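Local structure of serine protease pet (Escherichia coli, 4OM9) at residues Ser676-Thr681 / Leu697-Asn702; Lys667-Leu672 / Gly688-Ala693; Thr710-Thr715 / Thr742-Ala747; Glu733-Gly738 / Ile753-Ala758. The protein is a secreted autotransporter enterotoxin of enteroaggregative E. coli that acts as a serine protease, with alpha-fodrin as its probable host target. One frame throughout, in Å; residues are numbered along the deposited sequence.

Interaction 1: Ser676-Thr681 / Leu697-Asn702; sequences SSLDRT and LFTTSN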
loop_
_atom_site.group_PDB
_atom_site.type_symbol
_atom_site.label_atom_id
_atom_site.label_comp_id
_atom_site.label_asym_id
_atom_site.label_seq_id
_atom_site.Cartn_x
_atom_site.Cartn_y
_atom_site.Cartn_z
ATOM N N SER A 676 25.885 1.056 -3.656
ATOM C CA SER A 676 25.709 2.054 -2.605
ATOM C C SER A 676 27.021 2.739 -2.217
ATOM O O SER A 676 28.061 2.096 -2.040
ATOM C CB SER A 676 25.073 1.417 -1.365
ATOM O OG SER A 676 23.688 1.217 -1.560
ATOM N N SER A 677 26.947 4.054 -2.069
ATOM C CA SER A 677 28.100 4.854 -1.719
ATOM C C SER A 677 27.759 5.839 -0.595
ATOM O O SER A 677 26.988 6.776 -0.784
ATOM C CB SER A 677 28.613 5.583 -2.962
ATOM O OG SER A 677 28.922 6.933 -2.665
ATOM N N LEU A 678 28.318 5.605 0.584
ATOM C CA LEU A 678 28.084 6.460 1.739
ATOM C C LEU A 678 29.358 7.228 2.115
ATOM O O LEU A 678 30.396 6.636 2.449
ATOM C CB LEU A 678 27.601 5.633 2.923
ATOM C CG LEU A 678 26.159 5.122 3.040
ATOM C CD1 LEU A 678 25.387 5.096 1.711
ATOM C CD2 LEU A 678 26.107 3.751 3.715
ATOM N N ASP A 679 29.289 8.552 2.046
ATOM C CA ASP A 679 30.432 9.377 2.404
ATOM C C ASP A 679 30.114 10.203 3.632
ATOM O O ASP A 679 29.324 11.130 3.554
ATOM C CB ASP A 679 30.835 10.282 1.247
ATOM C CG ASP A 679 32.082 11.091 1.556
ATOM O OD1 ASP A 679 32.785 10.746 2.523
ATOM O OD2 ASP A 679 32.364 12.074 0.833
ATOM N N ARG A 680 30.740 9.864 4.756
ATOM C CA ARG A 680 30.444 10.493 6.043
ATOM C C ARG A 680 28.986 10.227 6.406
ATOM O O ARG A 680 28.332 11.016 7.082
ATOM C CB ARG A 680 30.751 11.997 5.999
ATOM C CG ARG A 680 32.101 12.309 5.360
ATOM C CD ARG A 680 32.489 13.774 5.459
ATOM N NE ARG A 680 31.560 14.670 4.774
ATOM C CZ ARG A 680 31.509 14.845 3.456
ATOM N NH1 ARG A 680 32.316 14.173 2.650
ATOM N NH2 ARG A 680 30.642 15.692 2.937
ATOM N N THR A 681 28.488 9.089 5.949
ATOM C CA THR A 681 27.102 8.728 6.170
ATOM C C THR A 681 26.933 7.472 7.034
ATOM O O THR A 681 26.975 6.352 6.531
ATOM C CB THR A 681 26.350 8.549 4.811
ATOM O OG1 THR A 681 26.270 9.817 4.130
ATOM C CG2 THR A 681 24.919 7.982 5.026
ATOM N N LEU A 697 28.971 -2.058 -1.771
ATOM C CA LEU A 697 28.731 -0.993 -0.811
ATOM C C LEU A 697 30.032 -0.426 -0.249
ATOM O O LEU A 697 30.739 -1.102 0.487
ATOM C CB LEU A 697 27.842 -1.489 0.323
ATOM C CG LEU A 697 27.537 -0.473 1.424
ATOM C CD1 LEU A 697 26.067 -0.524 1.791
ATOM C CD2 LEU A 697 28.397 -0.738 2.650
ATOM N N PHE A 698 30.331 0.820 -0.604
ATOM C CA PHE A 698 31.511 1.527 -0.117
ATOM C C PHE A 698 31.085 2.603 0.858
ATOM O O PHE A 698 30.070 3.261 0.652
ATOM C CB PHE A 698 32.294 2.164 -1.261
ATOM C CG PHE A 698 32.473 1.268 -2.443
ATOM C CD1 PHE A 698 31.480 1.156 -3.401
ATOM C CD2 PHE A 698 33.636 0.543 -2.606
ATOM C CE1 PHE A 698 31.640 0.331 -4.492
ATOM C CE2 PHE A 698 33.803 -0.287 -3.691
ATOM C CZ PHE A 698 32.807 -0.395 -4.637
ATOM N N THR A 699 31.861 2.789 1.919
ATOM C CA THR A 699 31.525 3.789 2.918
ATOM C C THR A 699 32.768 4.317 3.625
ATOM O O THR A 699 33.598 3.550 4.121
ATOM C CB THR A 699 30.559 3.227 3.950
ATOM O OG1 THR A 699 29.378 2.782 3.279
ATOM C CG2 THR A 699 30.170 4.294 4.943
ATOM N N THR A 700 32.888 5.637 3.665
ATOM C CA THR A 700 33.992 6.280 4.353
ATOM C C THR A 700 33.725 6.317 5.850
ATOM O O THR A 700 34.532 6.810 6.629
ATOM C CB THR A 700 34.216 7.697 3.828
ATOM O OG1 THR A 700 33.031 8.480 4.037
ATOM C CG2 THR A 700 34.543 7.653 2.339
ATOM N N SER A 701 32.579 5.771 6.234
ATOM C CA SER A 701 32.125 5.749 7.610
ATOM C C SER A 701 31.932 4.305 8.060
ATOM O O SER A 701 32.456 3.384 7.436
ATOM C CB SER A 701 30.818 6.536 7.745
ATOM O OG SER A 701 30.386 6.615 9.091
ATOM N N ASN A 702 31.150 4.116 9.119
ATOM C CA ASN A 702 30.949 2.801 9.722
ATOM C C ASN A 702 29.499 2.307 9.686
ATOM O O ASN A 702 28.564 3.088 9.528
ATOM C CB ASN A 702 31.414 2.830 11.172
ATOM C CG ASN A 702 30.507 3.665 12.040
ATOM O OD1 ASN A 702 29.711 3.134 12.801
ATOM N ND2 ASN A 702 30.597 4.987 11.903
#
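Leu678 and Thr699 cross at a slant on successive rungs of the parallel beta-helix that forms the stalk of this autotransporter passenger. Their side chains lie on the face turned into the helix, together with Ser676 and Leu697. Leu678 CB is 3.4 Å from Thr699 OG1 and also touches CG2, so both branches of the threonine line the leucine. That hydroxyl, beside its own backbone N, is satisfied within its strand by a bond to Phe698 O, which it approaches from above the carbonyl plane. Phe698 O therefore has two donors, the other being Leu678 N, whose bond is nearly straight at 173°. Phe698 N to Ser676 O and Thr700 N to Leu678 O complete the parallel ladder. One step back on the same face, Ser676 CB packs on Leu697 CD1 at 3.8 Å; a small residue suits this place, and its OG is bound to the backbone N of Ile655 on the preceding rung. On the other face the Phe698 ring turns its edge to Ser676 O and touches Phe726 on the rung that follows.

Beyond the strands the chain turns, and polar residues take over. Arg680 has positive phi (61°), and its guanidinium is paired through NH1 with Asp679 OD2 and through NE with Asp659 of the earlier coil. Asp679 is thereby left with its second oxygen for the next coil. With CG anti to the backbone N (chi1 -176°), the carboxylate reaches Thr700: OG1 donates to the anti lone pair of Asp679 OD1 at 2.7 Å.

Interaction 2: Lys667-Leu672 / Gly688-Ala693; sequences KAIVTL and GANVTA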
loop_
_atom_site.group_PDB
_atom_site.type_symbol
_atom_site.label_atom_id
_atom_site.label_comp_id
_atom_site.label_asym_id
_atom_site.label_seq_id
_atom_site.Cartn_x
_atom_site.Cartn_y
_atom_site.Cartn_z
ATOM N N LYS A 667 11.762 -5.191 11.682
ATOM C CA LYS A 667 10.855 -5.755 10.678
ATOM C C LYS A 667 11.068 -5.219 9.247
ATOM O O LYS A 667 10.447 -5.715 8.310
ATOM C CB LYS A 667 9.392 -5.548 11.107
ATOM C CG LYS A 667 9.021 -6.307 12.388
ATOM C CD LYS A 667 7.521 -6.226 12.691
ATOM C CE LYS A 667 7.132 -7.143 13.859
ATOM N NZ LYS A 667 7.951 -6.874 15.078
ATOM N N ALA A 668 11.958 -4.244 9.072
ATOM C CA ALA A 668 12.304 -3.785 7.727
ATOM C C ALA A 668 13.105 -4.848 6.971
ATOM O O ALA A 668 13.946 -5.534 7.541
ATOM C CB ALA A 668 13.089 -2.469 7.783
ATOM N N ILE A 669 12.826 -4.984 5.680
ATOM C CA ILE A 669 13.598 -5.866 4.818
ATOM C C ILE A 669 14.166 -5.072 3.652
ATOM O O ILE A 669 13.443 -4.701 2.712
ATOM C CB ILE A 669 12.762 -7.030 4.287
ATOM C CG1 ILE A 669 12.173 -7.821 5.458
ATOM C CG2 ILE A 669 13.615 -7.915 3.390
ATOM C CD1 ILE A 669 11.344 -9.014 5.050
ATOM N N VAL A 670 15.471 -4.825 3.740
ATOM C CA VAL A 670 16.231 -4.075 2.763
ATOM C C VAL A 670 17.078 -4.950 1.849
ATOM O O VAL A 670 17.814 -5.825 2.324
ATOM C CB VAL A 670 17.164 -3.089 3.457
ATOM C CG1 VAL A 670 17.968 -2.315 2.428
ATOM C CG2 VAL A 670 16.368 -2.155 4.362
ATOM N N THR A 671 16.991 -4.688 0.549
ATOM C CA THR A 671 17.802 -5.364 -0.454
ATOM C C THR A 671 18.602 -4.393 -1.328
ATOM O O THR A 671 18.095 -3.838 -2.301
ATOM C CB THR A 671 16.941 -6.226 -1.366
ATOM O OG1 THR A 671 16.204 -7.162 -0.569
ATOM C CG2 THR A 671 17.807 -6.962 -2.382
ATOM N N LEU A 672 19.862 -4.185 -0.989
ATOM C CA LEU A 672 20.673 -3.288 -1.775
ATOM C C LEU A 672 21.208 -4.005 -3.003
ATOM O O LEU A 672 22.290 -4.591 -2.970
ATOM C CB LEU A 672 21.799 -2.724 -0.929
ATOM C CG LEU A 672 21.281 -2.037 0.339
ATOM C CD1 LEU A 672 22.423 -1.416 1.139
ATOM C CD2 LEU A 672 20.224 -0.995 0.002
ATOM N N GLY A 688 16.203 -6.717 14.695
ATOM C CA GLY A 688 14.987 -7.047 13.982
ATOM C C GLY A 688 14.933 -6.669 12.506
ATOM O O GLY A 688 13.897 -6.866 11.864
ATOM N N ALA A 689 16.033 -6.147 11.962
ATOM C CA ALA A 689 16.100 -5.836 10.535
ATOM C C ALA A 689 16.845 -6.916 9.743
ATOM O O ALA A 689 17.736 -7.583 10.271
ATOM C CB ALA A 689 16.763 -4.476 10.318
ATOM N N ASN A 690 16.460 -7.081 8.478
ATOM C CA ASN A 690 17.145 -7.965 7.534
ATOM C C ASN A 690 17.683 -7.176 6.356
ATOM O O ASN A 690 16.925 -6.715 5.496
ATOM C CB ASN A 690 16.218 -9.064 7.006
ATOM C CG ASN A 690 15.639 -9.914 8.097
ATOM O OD1 ASN A 690 16.107 -9.888 9.235
ATOM N ND2 ASN A 690 14.614 -10.694 7.757
ATOM N N VAL A 691 18.994 -7.020 6.314
ATOM C CA VAL A 691 19.634 -6.285 5.255
ATOM C C VAL A 691 20.521 -7.199 4.424
ATOM O O VAL A 691 21.476 -7.804 4.929
ATOM C CB VAL A 691 20.447 -5.112 5.833
ATOM C CG1 VAL A 691 20.986 -4.199 4.723
ATOM C CG2 VAL A 691 19.573 -4.327 6.799
ATOM N N THR A 692 20.187 -7.310 3.148
ATOM C CA THR A 692 20.999 -8.047 2.194
ATOM C C THR A 692 21.504 -7.095 1.117
ATOM O O THR A 692 20.716 -6.407 0.458
ATOM C CB THR A 692 20.209 -9.192 1.528
ATOM O OG1 THR A 692 19.434 -9.888 2.516
ATOM C CG2 THR A 692 21.153 -10.159 0.833
ATOM N N ALA A 693 22.818 -7.047 0.942
ATOM C CA ALA A 693 23.412 -6.187 -0.070
ATOM C C ALA A 693 24.118 -7.015 -1.142
ATOM O O ALA A 693 25.256 -7.432 -0.957
ATOM C CB ALA A 693 24.377 -5.208 0.571
#
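Val670 and Val691 are paired on the inward face of two parallel beta-helix rungs, Val670 CB lying 4.2 Å from Val691 CG1. Each CG1 is anti to its backbone N (chi1 179° and -172°), a setting repeated at the rung spacing. Farther along the same face Leu672 CB meets Ala693 CB at 3.9 Å, the small alanine accepting the larger neighbour. Apolar residues suit this buried interior, where backbone polar groups are already paired: Asn690 N to Ala668 O, Val670 N to Asn690 O, Thr692 N to Val670 O and Leu672 N to Thr692 O.

The opposite face is looser. Ile669, Asn690, Thr671 and Thr692 point outward, and both Ile669 CG2 to Asn690 O and Thr671 CG2 to Thr692 O are 4.1 Å. Polar and beta-branched residues suit this solvent side. Lys667 N bonds to Gly688 O at 2.7 Å from above the carbonyl plane; Gly688 has phi 97°, where a CB would press on the preceding carbonyl oxygen. The pair lies between strand 649-652, whose Phe651 touches Val670 and Leu672, and strand 708-712, whose Leu709 meets Val691, while Ile664 of strand 661-664 packs against both valines.

Interaction 3: Thr710-Thr715 / Thr742-Ala747; sequences TLTGAT and TAKNQA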
loop_
_atom_site.group_PDB
_atom_site.type_symbol
_atom_site.label_atom_id
_atom_site.label_comp_id
_atom_site.label_asym_id
_atom_site.label_seq_id
_atom_site.Cartn_x
_atom_site.Cartn_y
_atom_site.Cartn_z
ATOM N N THR A 710 23.780 -9.359 5.481
ATOM C CA THR A 710 24.353 -10.311 4.554
ATOM C C THR A 710 24.921 -9.597 3.334
ATOM O O THR A 710 24.267 -8.746 2.730
ATOM C CB THR A 710 23.315 -11.335 4.109
ATOM O OG1 THR A 710 22.718 -11.932 5.263
ATOM C CG2 THR A 710 23.966 -12.411 3.268
ATOM N N LEU A 711 26.147 -9.951 2.979
ATOM C CA LEU A 711 26.835 -9.320 1.870
ATOM C C LEU A 711 27.233 -10.370 0.834
ATOM O O LEU A 711 27.919 -11.343 1.155
ATOM C CB LEU A 711 28.049 -8.564 2.389
ATOM C CG LEU A 711 27.750 -7.683 3.600
ATOM C CD1 LEU A 711 29.030 -7.064 4.146
ATOM C CD2 LEU A 711 26.749 -6.609 3.214
ATOM N N THR A 712 26.773 -10.192 -0.402
ATOM C CA THR A 712 26.936 -11.215 -1.434
ATOM C C THR A 712 27.231 -10.618 -2.787
ATOM O O THR A 712 26.892 -9.467 -3.044
ATOM C CB THR A 712 25.672 -12.075 -1.632
ATOM O OG1 THR A 712 24.752 -11.348 -2.446
ATOM C CG2 THR A 712 25.003 -12.438 -0.314
ATOM N N GLY A 713 27.813 -11.425 -3.670
ATOM C CA GLY A 713 28.018 -11.026 -5.049
ATOM C C GLY A 713 26.703 -10.724 -5.727
ATOM O O GLY A 713 25.643 -11.072 -5.209
ATOM N N ALA A 714 26.758 -10.071 -6.882
ATOM C CA ALA A 714 25.538 -9.800 -7.634
ATOM C C ALA A 714 24.958 -11.119 -8.129
ATOM O O ALA A 714 25.447 -11.699 -9.093
ATOM C CB ALA A 714 25.808 -8.857 -8.792
ATOM N N THR A 715 23.925 -11.602 -7.449
ATOM C CA THR A 715 23.288 -12.856 -7.828
ATOM C C THR A 715 22.253 -12.602 -8.914
ATOM O O THR A 715 21.395 -13.443 -9.183
ATOM C CB THR A 715 22.626 -13.553 -6.618
ATOM O OG1 THR A 715 22.127 -14.839 -7.011
ATOM C CG2 THR A 715 21.485 -12.710 -6.063
ATOM N N THR A 742 26.859 -11.945 7.807
ATOM C CA THR A 742 27.170 -12.973 6.833
ATOM C C THR A 742 27.754 -12.415 5.533
ATOM O O THR A 742 27.189 -11.515 4.916
ATOM C CB THR A 742 25.908 -13.815 6.502
ATOM O OG1 THR A 742 25.411 -14.421 7.699
ATOM C CG2 THR A 742 26.213 -14.906 5.480
ATOM N N ALA A 743 28.895 -12.956 5.127
ATOM C CA ALA A 743 29.474 -12.644 3.830
ATOM C C ALA A 743 29.672 -13.941 3.065
ATOM O O ALA A 743 30.160 -14.924 3.625
ATOM C CB ALA A 743 30.785 -11.901 3.985
ATOM N N LYS A 744 29.295 -13.946 1.792
ATOM C CA LYS A 744 29.299 -15.166 0.992
ATOM C C LYS A 744 29.109 -14.881 -0.493
ATOM O O LYS A 744 28.788 -13.757 -0.882
ATOM C CB LYS A 744 28.198 -16.112 1.470
ATOM C CG LYS A 744 26.800 -15.621 1.157
ATOM C CD LYS A 744 25.743 -16.494 1.818
ATOM C CE LYS A 744 24.339 -15.952 1.561
ATOM N NZ LYS A 744 23.265 -16.851 2.074
ATOM N N ASN A 745 29.305 -15.913 -1.312
ATOM C CA ASN A 745 29.033 -15.850 -2.748
ATOM C C ASN A 745 29.744 -14.721 -3.478
ATOM O O ASN A 745 29.111 -13.769 -3.912
ATOM C CB ASN A 745 27.528 -15.732 -2.990
ATOM C CG ASN A 745 26.846 -17.082 -3.080
ATOM O OD1 ASN A 745 26.487 -17.681 -2.064
ATOM N ND2 ASN A 745 26.665 -17.573 -4.302
ATOM N N GLN A 746 31.059 -14.847 -3.618
ATOM C CA GLN A 746 31.874 -13.880 -4.352
ATOM C C GLN A 746 31.736 -12.475 -3.773
ATOM O O GLN A 746 31.452 -11.506 -4.480
ATOM C CB GLN A 746 31.524 -13.914 -5.840
ATOM C CG GLN A 746 32.072 -15.154 -6.535
ATOM C CD GLN A 746 31.551 -15.327 -7.941
ATOM O OE1 GLN A 746 30.718 -14.553 -8.403
ATOM N NE2 GLN A 746 32.043 -16.347 -8.631
ATOM N N ALA A 747 31.939 -12.397 -2.463
ATOM C CA ALA A 747 31.958 -11.150 -1.728
ATOM C C ALA A 747 33.373 -10.841 -1.253
ATOM O O ALA A 747 34.015 -11.681 -0.632
ATOM C CB ALA A 747 31.012 -11.224 -0.548
#
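Thr710 and Thr742 lie side by side and point the same way, with Thr710 OG1 3.9 Å from Thr742 CB. In both, OG1 sits beside the backbone N and CG2 is anti to it, which brings the CG2 methyls of Thr710 and Thr742 to 4.0 Å from each other. Lys744 runs obliquely past Thr710 but alongside Thr712. Its CG occupies the crowded position between the backbone N and the carbonyl carbon (chi1 70°), and beyond it the chain is extended: CG meets Thr712 CG2 at 3.9 Å, while CE touches the CG2 atoms of both Thr710 and Thr712. A long aliphatic stem suits a row of threonine methyls at a partly open surface, since it packs on them while carrying the amine past them.

These are consecutive rungs of the parallel beta-helix, tied by Leu711 N to Thr742 O at 2.7 Å and Lys744 N to Leu711 O at 3.0 Å. On the inward face Leu711 touches Tyr727 of strand 725-729, and that tyrosine's hydroxyl is hydrogen-bonded to Thr712 O.

After Lys744 the second chain turns through Asn745 and Gln746, both at positive phi, and Ala747 CB comes back to 3.5 Å from Leu711 O. Gly713 fits against this turn because it lacks a CB, which would clash with Asn745 O; its N instead bonds to that oxygen at 2.7 Å. Thr712 OG1 is hydrogen-bonded to Gly713 O within its own chain.

Interaction 4: Glu733-Gly738 / Ile753-Ala758; sequences ELTEDG and IKSEKA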
loop_
_atom_site.group_PDB
_atom_site.type_symbol
_atom_site.label_atom_id
_atom_site.label_comp_id
_atom_site.label_asym_id
_atom_site.label_seq_id
_atom_site.Cartn_x
_atom_site.Cartn_y
_atom_site.Cartn_z
ATOM N N GLU A 733 32.942 -2.256 10.662
ATOM C CA GLU A 733 31.595 -2.616 11.080
ATOM C C GLU A 733 31.609 -3.084 12.524
ATOM O O GLU A 733 32.591 -3.671 12.991
ATOM C CB GLU A 733 30.991 -3.691 10.173
ATOM C CG GLU A 733 31.981 -4.579 9.485
ATOM C CD GLU A 733 32.116 -4.269 8.006
ATOM O OE1 GLU A 733 31.112 -3.843 7.375
ATOM O OE2 GLU A 733 33.243 -4.458 7.477
ATOM N N LEU A 734 30.517 -2.811 13.226
ATOM C CA LEU A 734 30.398 -3.096 14.649
ATOM C C LEU A 734 29.084 -3.825 14.920
ATOM O O LEU A 734 28.025 -3.414 14.444
ATOM C CB LEU A 734 30.504 -1.793 15.460
ATOM C CG LEU A 734 29.828 -1.587 16.821
ATOM C CD1 LEU A 734 30.249 -2.637 17.815
ATOM C CD2 LEU A 734 30.111 -0.191 17.380
ATOM N N THR A 735 29.156 -4.918 15.675
ATOM C CA THR A 735 27.975 -5.730 15.950
ATOM C C THR A 735 27.479 -5.505 17.386
ATOM O O THR A 735 28.276 -5.422 18.319
ATOM C CB THR A 735 28.266 -7.215 15.695
ATOM O OG1 THR A 735 28.911 -7.359 14.421
ATOM C CG2 THR A 735 26.981 -8.015 15.691
ATOM N N GLU A 736 26.159 -5.412 17.547
ATOM C CA GLU A 736 25.550 -4.793 18.728
ATOM C C GLU A 736 24.639 -5.681 19.578
ATOM O O GLU A 736 24.181 -5.258 20.636
ATOM C CB GLU A 736 24.744 -3.565 18.288
ATOM C CG GLU A 736 25.555 -2.514 17.569
ATOM C CD GLU A 736 26.291 -1.587 18.519
ATOM O OE1 GLU A 736 26.243 -0.358 18.294
ATOM O OE2 GLU A 736 26.927 -2.077 19.486
ATOM N N ASP A 737 24.369 -6.894 19.108
ATOM C CA ASP A 737 23.503 -7.853 19.801
ATOM C C ASP A 737 23.928 -9.275 19.435
ATOM O O ASP A 737 24.897 -9.462 18.710
ATOM C CB ASP A 737 22.026 -7.638 19.421
ATOM C CG ASP A 737 21.355 -6.531 20.228
ATOM O OD1 ASP A 737 21.744 -6.299 21.389
ATOM O OD2 ASP A 737 20.415 -5.901 19.705
ATOM N N GLY A 738 23.188 -10.277 19.905
ATOM C CA GLY A 738 23.346 -11.624 19.378
ATOM C C GLY A 738 22.910 -11.675 17.921
ATOM O O GLY A 738 21.911 -12.302 17.587
ATOM N N ILE A 753 36.137 -5.582 11.844
ATOM C CA ILE A 753 34.862 -5.865 12.479
ATOM C C ILE A 753 35.061 -6.128 13.965
ATOM O O ILE A 753 35.845 -6.987 14.367
ATOM C CB ILE A 753 34.129 -7.052 11.817
ATOM C CG1 ILE A 753 33.055 -7.604 12.753
ATOM C CG2 ILE A 753 35.091 -8.142 11.449
ATOM C CD1 ILE A 753 32.188 -8.662 12.112
ATOM N N LYS A 754 34.351 -5.353 14.774
ATOM C CA LYS A 754 34.464 -5.439 16.210
ATOM C C LYS A 754 33.096 -5.717 16.804
ATOM O O LYS A 754 32.075 -5.409 16.192
ATOM C CB LYS A 754 35.054 -4.154 16.783
ATOM C CG LYS A 754 34.116 -2.988 16.744
ATOM C CD LYS A 754 34.654 -1.807 17.516
ATOM C CE LYS A 754 33.669 -0.645 17.441
ATOM N NZ LYS A 754 34.027 0.429 18.407
ATOM N N SER A 755 33.085 -6.303 17.996
ATOM C CA SER A 755 31.853 -6.661 18.685
ATOM C C SER A 755 32.135 -7.137 20.094
ATOM O O SER A 755 33.155 -7.782 20.329
ATOM C CB SER A 755 31.111 -7.761 17.931
ATOM O OG SER A 755 30.057 -8.298 18.718
ATOM N N GLU A 756 31.242 -6.839 21.031
ATOM C CA GLU A 756 31.353 -7.435 22.354
ATOM C C GLU A 756 30.066 -8.121 22.794
ATOM O O GLU A 756 29.851 -8.351 23.986
ATOM C CB GLU A 756 31.781 -6.399 23.389
ATOM C CG GLU A 756 31.083 -5.069 23.320
ATOM C CD GLU A 756 31.745 -4.053 24.228
ATOM O OE1 GLU A 756 31.180 -2.957 24.421
ATOM O OE2 GLU A 756 32.839 -4.360 24.754
ATOM N N LYS A 757 29.226 -8.469 21.828
ATOM C CA LYS A 757 28.082 -9.327 22.092
ATOM C C LYS A 757 28.365 -10.745 21.601
ATOM O O LYS A 757 29.399 -11.004 20.981
ATOM C CB LYS A 757 26.827 -8.777 21.413
ATOM C CG LYS A 757 26.460 -7.358 21.826
ATOM C CD LYS A 757 26.062 -7.286 23.292
ATOM C CE LYS A 757 25.254 -6.025 23.586
ATOM N NZ LYS A 757 24.895 -5.936 25.036
ATOM N N ALA A 758 27.443 -11.660 21.876
ATOM C CA ALA A 758 27.545 -13.012 21.342
ATOM C C ALA A 758 27.046 -13.030 19.899
ATOM O O ALA A 758 25.878 -13.314 19.642
ATOM C CB ALA A 758 26.757 -13.991 22.199
#
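Lys754 crosses Leu734 on the outer face of two parallel beta-helix rungs. From CB the chain turns at CG, which is set between the backbone N and the carbonyl carbon (chi1 72°) and lies 4.0 Å from both Leu734 CB and Leu734 CD1. The stem then runs extended through CD to CE, which makes its closest approach, 3.6 Å to Leu734 CD2. NZ at the tip is 4.1 Å from the same methyl. Lysine suits this exposed place: its methylenes shield a partly buried leucine while the amine stays at the surface.

Beneath them the ladder is made by Lys754 N to Glu733 O and Thr735 N to Lys754 O. On the inward face the CB atoms of Thr735 and Ser755 touch, and Ile753 packs on the CG of Glu733 and on Phe741 of strand 740-744.

The chains diverge at Glu736 and come together again at Asp737 and Gly738. The second bends in an ST turn: Ser755 OG accepts from Lys757 N. Lys757 packs on the other backbone, its CB against Asp737 O and its CE against Glu736 O. Ser755 OG, anti to its backbone N (chi1 169°), also gives a weak bond to Thr735 O at 3.4 Å.

All four contacts join successive coils of one right-handed parallel beta-helix, the stalk of the passenger domain. Interactions 1 and 2 alternate along the chain: strands 668-672 and 676-679 follow each other, as do 690-693 and 697-699, so the same two coils are joined on two faces, with centres about 17 Å apart and Leu672 CD1 packed on Leu697 CD1 inside. Interaction 3 continues the face of interaction 2, about 14 Å away between centres, through hydrogen bonds linking Val691 and Ala693 to Thr710. Interaction 4 alternates with interaction 3, and its centre lies about 20 Å from that of interaction 3. Repeating such pairings coil after coil yields a long, continuous stalk.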